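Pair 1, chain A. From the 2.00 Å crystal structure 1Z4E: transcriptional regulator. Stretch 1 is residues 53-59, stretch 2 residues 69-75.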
# COMPACT_ATOMS: atom_id res chain seq x y z
N LYS A 53 -8.47 12.48 -5.07
CA LYS A 53 -8.42 13.14 -3.76
C LYS A 53 -7.87 12.27 -2.62
O LYS A 53 -7.45 12.80 -1.59
CB LYS A 53 -9.81 13.65 -3.37
CG LYS A 53 -10.30 14.84 -4.19
CD LYS A 53 -11.66 15.34 -3.72
CE LYS A 53 -11.59 16.05 -2.37
NZ LYS A 53 -10.80 17.32 -2.41
N ASN A 54 -7.86 10.95 -2.81
CA ASN A 54 -7.36 10.03 -1.78
C ASN A 54 -5.92 9.59 -2.03
O ASN A 54 -5.43 8.64 -1.41
CB ASN A 54 -8.26 8.80 -1.70
CG ASN A 54 -9.62 9.11 -1.11
OD1 ASN A 54 -10.63 8.52 -1.50
ND2 ASN A 54 -9.66 10.03 -0.15
N ASN A 55 -5.25 10.28 -2.95
CA ASN A 55 -3.86 9.99 -3.28
C ASN A 55 -3.19 11.36 -3.29
O ASN A 55 -3.54 12.21 -4.10
CB ASN A 55 -3.77 9.33 -4.66
CG ASN A 55 -2.47 8.59 -4.86
OD1 ASN A 55 -1.71 8.36 -3.91
ND2 ASN A 55 -2.21 8.18 -6.10
N GLU A 56 -2.24 11.59 -2.38
CA GLU A 56 -1.62 12.91 -2.30
C GLU A 56 -0.11 12.95 -2.21
O GLU A 56 0.53 12.05 -1.66
CB GLU A 56 -2.18 13.66 -1.09
CG GLU A 56 -3.69 13.57 -0.93
CD GLU A 56 -4.18 14.24 0.33
OE1 GLU A 56 -3.47 14.17 1.35
OE2 GLU A 56 -5.28 14.83 0.29
N LEU A 57 0.45 14.03 -2.75
CA LEU A 57 1.88 14.27 -2.69
C LEU A 57 1.99 15.43 -1.71
O LEU A 57 1.35 16.48 -1.89
CB LEU A 57 2.43 14.65 -4.06
CG LEU A 57 2.65 13.46 -4.99
CD1 LEU A 57 2.85 13.92 -6.43
CD2 LEU A 57 3.86 12.66 -4.48
N ILE A 58 2.77 15.23 -0.66
CA ILE A 58 2.95 16.23 0.39
C ILE A 58 4.40 16.70 0.43
O ILE A 58 5.31 15.88 0.37
CB ILE A 58 2.61 15.62 1.77
CG1 ILE A 58 1.24 14.95 1.72
CG2 ILE A 58 2.70 16.69 2.84
CD1 ILE A 58 0.09 15.87 1.32
N VAL A 59 4.60 18.01 0.54
CA VAL A 59 5.96 18.55 0.62
C VAL A 59 6.17 19.42 1.86
O VAL A 59 5.23 20.06 2.36
CB VAL A 59 6.32 19.41 -0.64
CG1 VAL A 59 6.41 18.52 -1.88
CG2 VAL A 59 5.29 20.53 -0.84
N MET A 69 9.53 15.43 1.17
CA MET A 69 8.35 15.01 0.42
C MET A 69 7.95 13.59 0.80
O MET A 69 8.73 12.83 1.36
CB MET A 69 8.64 15.05 -1.09
CG MET A 69 9.69 14.02 -1.55
SD MET A 69 10.23 14.11 -3.32
CE MET A 69 8.84 13.31 -4.11
N LEU A 70 6.70 13.24 0.47
CA LEU A 70 6.19 11.89 0.68
C LEU A 70 4.88 11.80 -0.06
O LEU A 70 4.28 12.83 -0.43
CB LEU A 70 5.98 11.58 2.17
CG LEU A 70 4.91 12.32 2.98
CD1 LEU A 70 3.51 11.92 2.53
CD2 LEU A 70 5.08 11.99 4.45
N GLN A 71 4.43 10.58 -0.32
CA GLN A 71 3.15 10.38 -0.95
C GLN A 71 2.34 9.60 0.07
O GLN A 71 2.88 8.78 0.80
CB GLN A 71 3.27 9.57 -2.24
CG GLN A 71 1.96 9.54 -3.04
CD GLN A 71 2.08 8.81 -4.38
OE1 GLN A 71 3.15 8.77 -4.98
NE2 GLN A 71 0.97 8.27 -4.86
N VAL A 72 1.04 9.89 0.14
CA VAL A 72 0.19 9.18 1.08
C VAL A 72 -1.10 8.83 0.35
O VAL A 72 -1.65 9.64 -0.40
CB VAL A 72 -0.09 10.03 2.34
CG1 VAL A 72 -0.84 11.30 1.98
CG2 VAL A 72 -0.86 9.20 3.37
N THR A 73 -1.55 7.59 0.54
CA THR A 73 -2.77 7.09 -0.10
C THR A 73 -3.73 6.55 0.96
O THR A 73 -3.33 5.76 1.82
CB THR A 73 -2.43 5.95 -1.09
OG1 THR A 73 -2.03 4.79 -0.35
CG2 THR A 73 -1.29 6.35 -1.99
N PHE A 74 -4.98 6.99 0.88
CA PHE A 74 -6.02 6.58 1.83
C PHE A 74 -6.90 5.59 1.08
O PHE A 74 -7.49 5.93 0.06
CB PHE A 74 -6.83 7.80 2.26
CG PHE A 74 -5.98 8.93 2.74
CD1 PHE A 74 -5.33 8.86 3.96
CD2 PHE A 74 -5.80 10.07 1.95
CE1 PHE A 74 -4.51 9.91 4.40
CE2 PHE A 74 -4.98 11.11 2.37
CZ PHE A 74 -4.33 11.03 3.59
N THR A 75 -7.00 4.37 1.61
CA THR A 75 -7.74 3.30 0.94
C THR A 75 -8.64 2.47 1.86
O THR A 75 -8.27 2.18 3.00
CB THR A 75 -6.73 2.33 0.26
OG1 THR A 75 -5.81 3.09 -0.53
CG2 THR A 75 -7.44 1.31 -0.63

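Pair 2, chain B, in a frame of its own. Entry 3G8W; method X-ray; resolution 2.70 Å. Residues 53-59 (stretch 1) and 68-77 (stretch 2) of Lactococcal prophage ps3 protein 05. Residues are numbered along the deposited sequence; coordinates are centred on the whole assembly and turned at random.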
# COMPACT_ATOMS: atom_id res chain seq x y z
N ASP B 53 -15.41 -4.95 1.82
CA ASP B 53 -15.88 -3.83 2.63
C ASP B 53 -15.13 -2.47 2.49
O ASP B 53 -15.74 -1.40 2.60
CB ASP B 53 -15.90 -4.36 4.08
CG ASP B 53 -16.26 -3.32 5.09
OD1 ASP B 53 -17.20 -2.53 4.86
OD2 ASP B 53 -15.61 -3.32 6.16
N TYR B 54 -13.83 -2.51 2.24
CA TYR B 54 -12.97 -1.30 2.21
C TYR B 54 -12.42 -0.97 0.81
O TYR B 54 -11.66 -0.01 0.65
CB TYR B 54 -11.79 -1.55 3.11
CG TYR B 54 -11.19 -2.86 2.72
CD1 TYR B 54 -10.13 -2.91 1.81
CD2 TYR B 54 -11.75 -4.05 3.18
CE1 TYR B 54 -9.61 -4.15 1.40
CE2 TYR B 54 -11.24 -5.27 2.79
CZ TYR B 54 -10.17 -5.32 1.91
OH TYR B 54 -9.66 -6.54 1.54
N TRP B 55 -12.77 -1.78 -0.18
CA TRP B 55 -12.27 -1.62 -1.54
C TRP B 55 -13.43 -1.22 -2.47
O TRP B 55 -14.13 -2.08 -3.00
CB TRP B 55 -11.64 -2.94 -2.01
CG TRP B 55 -10.47 -2.79 -2.94
CD1 TRP B 55 -10.12 -1.68 -3.66
CD2 TRP B 55 -9.51 -3.80 -3.28
NE1 TRP B 55 -9.00 -1.94 -4.41
CE2 TRP B 55 -8.61 -3.23 -4.20
CE3 TRP B 55 -9.32 -5.13 -2.89
CZ2 TRP B 55 -7.53 -3.95 -4.73
CZ3 TRP B 55 -8.26 -5.84 -3.43
CH2 TRP B 55 -7.39 -5.25 -4.34
N ASN B 56 -13.62 0.09 -2.65
CA ASN B 56 -14.86 0.59 -3.25
C ASN B 56 -14.74 1.41 -4.51
O ASN B 56 -14.10 2.46 -4.53
CB ASN B 56 -15.65 1.39 -2.22
CG ASN B 56 -16.15 0.54 -1.07
OD1 ASN B 56 -15.77 -0.63 -0.91
ND2 ASN B 56 -17.00 1.13 -0.24
N ILE B 57 -15.37 0.94 -5.58
CA ILE B 57 -15.45 1.70 -6.79
C ILE B 57 -16.74 2.53 -6.78
O ILE B 57 -17.84 1.98 -6.61
CB ILE B 57 -15.50 0.77 -8.01
CG1 ILE B 57 -14.24 -0.08 -8.08
CG2 ILE B 57 -15.67 1.58 -9.30
CD1 ILE B 57 -14.20 -0.97 -9.30
N PHE B 58 -16.62 3.84 -6.97
CA PHE B 58 -17.81 4.66 -7.17
C PHE B 58 -18.01 5.03 -8.62
O PHE B 58 -17.03 5.21 -9.35
CB PHE B 58 -17.72 5.93 -6.36
CG PHE B 58 -17.76 5.72 -4.89
CD1 PHE B 58 -18.91 6.00 -4.17
CD2 PHE B 58 -16.62 5.30 -4.22
CE1 PHE B 58 -18.92 5.84 -2.80
CE2 PHE B 58 -16.62 5.12 -2.84
CZ PHE B 58 -17.76 5.40 -2.12
N GLY B 59 -19.28 5.17 -9.03
CA GLY B 59 -19.62 5.60 -10.38
C GLY B 59 -20.57 6.78 -10.44
O GLY B 59 -21.45 6.92 -9.60
N ALA B 68 -18.50 8.51 -15.08
CA ALA B 68 -17.22 8.60 -14.43
C ALA B 68 -17.08 7.45 -13.44
O ALA B 68 -18.05 6.74 -13.16
CB ALA B 68 -17.07 9.96 -13.75
N THR B 69 -15.86 7.27 -12.92
CA THR B 69 -15.54 6.17 -12.00
C THR B 69 -14.31 6.48 -11.17
O THR B 69 -13.41 7.19 -11.63
CB THR B 69 -15.30 4.84 -12.76
OG1 THR B 69 -16.19 3.84 -12.26
CG2 THR B 69 -13.84 4.37 -12.64
N CYS B 70 -14.27 5.96 -9.95
CA CYS B 70 -13.07 6.10 -9.14
C CYS B 70 -13.06 5.10 -8.00
O CYS B 70 -14.10 4.86 -7.39
CB CYS B 70 -13.00 7.50 -8.59
SG CYS B 70 -11.42 7.85 -7.90
N THR B 71 -11.91 4.51 -7.70
CA THR B 71 -11.81 3.56 -6.59
C THR B 71 -11.35 4.19 -5.28
O THR B 71 -10.40 4.96 -5.25
CB THR B 71 -10.87 2.38 -6.90
OG1 THR B 71 -11.48 1.54 -7.86
CG2 THR B 71 -10.62 1.55 -5.66
N LEU B 72 -12.02 3.83 -4.19
CA LEU B 72 -11.51 4.13 -2.86
C LEU B 72 -11.03 2.84 -2.21
O LEU B 72 -11.81 1.89 -1.99
CB LEU B 72 -12.58 4.81 -2.00
CG LEU B 72 -12.00 5.53 -0.78
CD1 LEU B 72 -10.85 6.45 -1.17
CD2 LEU B 72 -13.08 6.29 -0.04
N LYS B 73 -9.74 2.81 -1.91
CA LYS B 73 -9.13 1.66 -1.25
C LYS B 73 -8.66 2.11 0.11
O LYS B 73 -7.68 2.83 0.24
CB LYS B 73 -7.98 1.08 -2.09
CG LYS B 73 -7.60 -0.36 -1.75
CD LYS B 73 -6.65 -0.49 -0.53
CE LYS B 73 -6.68 -1.95 0.04
NZ LYS B 73 -5.99 -2.16 1.37
N GLN B 74 -9.40 1.73 1.14
CA GLN B 74 -9.03 2.04 2.50
C GLN B 74 -8.04 0.98 2.97
O GLN B 74 -8.09 -0.16 2.54
CB GLN B 74 -10.28 2.09 3.37
CG GLN B 74 -10.05 2.65 4.72
CD GLN B 74 -11.26 2.51 5.61
OE1 GLN B 74 -12.31 2.03 5.19
NE2 GLN B 74 -11.13 2.93 6.85
N MSE B 75 -7.10 1.34 3.84
CA MSE B 75 -6.01 0.43 4.14
C MSE B 75 -6.47 -0.39 5.28
O MSE B 75 -6.35 0.05 6.42
CB MSE B 75 -4.77 1.18 4.63
CG MSE B 75 -4.59 2.53 4.05
SE MSE B 75 -3.10 2.40 2.88
CE MSE B 75 -1.60 2.87 4.06
N ASN B 76 -7.02 -1.57 5.03
CA ASN B 76 -7.32 -2.37 6.20
C ASN B 76 -6.10 -3.23 6.61
O ASN B 76 -5.87 -4.34 6.14
CB ASN B 76 -8.73 -2.99 6.19
CG ASN B 76 -8.74 -4.44 5.84
OD1 ASN B 76 -8.52 -4.82 4.69
ND2 ASN B 76 -9.03 -5.27 6.82
N TYR B 77 -5.28 -2.56 7.43
CA TYR B 77 -4.01 -3.02 7.98
C TYR B 77 -3.89 -2.39 9.36
O TYR B 77 -4.40 -1.29 9.58
CB TYR B 77 -2.84 -2.54 7.13
CG TYR B 77 -2.84 -3.00 5.69
CD1 TYR B 77 -2.54 -4.32 5.37
CD2 TYR B 77 -3.10 -2.10 4.65
CE1 TYR B 77 -2.51 -4.76 4.06
CE2 TYR B 77 -3.07 -2.52 3.31
CZ TYR B 77 -2.78 -3.87 3.03
OH TYR B 77 -2.76 -4.32 1.72

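Pair 1 and pair 2 share an antiparallel two-strand ladder whose backbones superpose with an RMSD of 0.5 Å over 14 residues. The strand directions differ by 158° in pair 1 and 159° in pair 2, and the axes approach to 4.7 and 4.4 Å. The register is identical: N55(A), E56(A), L57(A), I58(A) and V59(A) coincide with W55(B), N56(B), I57(B), F58(B) and G59(B), while M69(A) through T73(A) coincide with T69(B) through K73(B).

The same five backbone hydrogen bonds hold each ladder. In pair 1, F74(A) N donates to N54(A) O at 2.9 Å, just before the first strand begins; in pair 2, Q74(B) N reaches Y54(B) O at the same distance. The next pair is reciprocal. E56(A) N to V72(A) O is 2.8 Å and V72(A) N to E56(A) O 2.9 Å, whereas N56(B) N to L72(B) O is 2.6 Å and L72(B) N to N56(B) O 2.5 Å, so pair 2 is modelled tighter here. I58(A) with L70(A) and F58(B) with C70(B) repeat the reciprocal pattern. CA-H...O contacts accompany these rungs, such as Q71(A) CA to E56(A) O (3.2 Å) and T71(B) CA to N56(B) O (3.3 Å).

On the face carrying E56(A), I58(A), L70(A) and V72(A), matched by N56(B), F58(B), C70(B) and L72(B), pair 1 packs aliphatic branches: I58(A) CG1 lies 3.9 Å from L70(A) CD1 and 4.2 Å from V72(A) CG1. Pair 2 places an aromatic ring at the position of I58(A), and F58(B) CE2 meets L72(B) CB at 4.1 Å, with L72(B) at the ring edge. The smaller C70(B) replaces L70(A), and its side chain comes no nearer than 4.7 Å to the opposing strand.

The other face differs more in chemistry. In pair 1 an amide pair spans the strands diagonally: Q71(A) NE2 donates to N55(A) OD1 at 2.8 Å, although the position of that oxygen is less certain. Pair 2 has W55(B) and T71(B) at these positions, and the polar link gives way to packing, with W55(B) CD1 3.8 Å from T71(B) CG2. The indole also receives the aliphatic part of K73(B), the counterpart of T73(A): K73(B) CG sits over the five-membered ring of W55(B), 3.6 Å from its centroid, a CH-pi contact. Farther along this face, V59(A) CG1 packs 4.2 Å from M69(A) CB. G59(B) offers no side chain, and T69(B) OG1 makes a weak hydrogen bond to F58(B) O at 3.3 Å.

At the end of the ladder, the aromatic residue changes stretches. F74(A) is matched by Q74(B), and N54(A) by Y54(B). The F74(A) ring has E56(A) OE1 at its edge, 3.6 Å from F74(A) CE2. The Y54(B) ring has K73(B) CE at its edge, 3.9 Å from Y54(B) CE1. N76(B) OD1 also lies over one face, 3.3 Å from Y54(B) CZ.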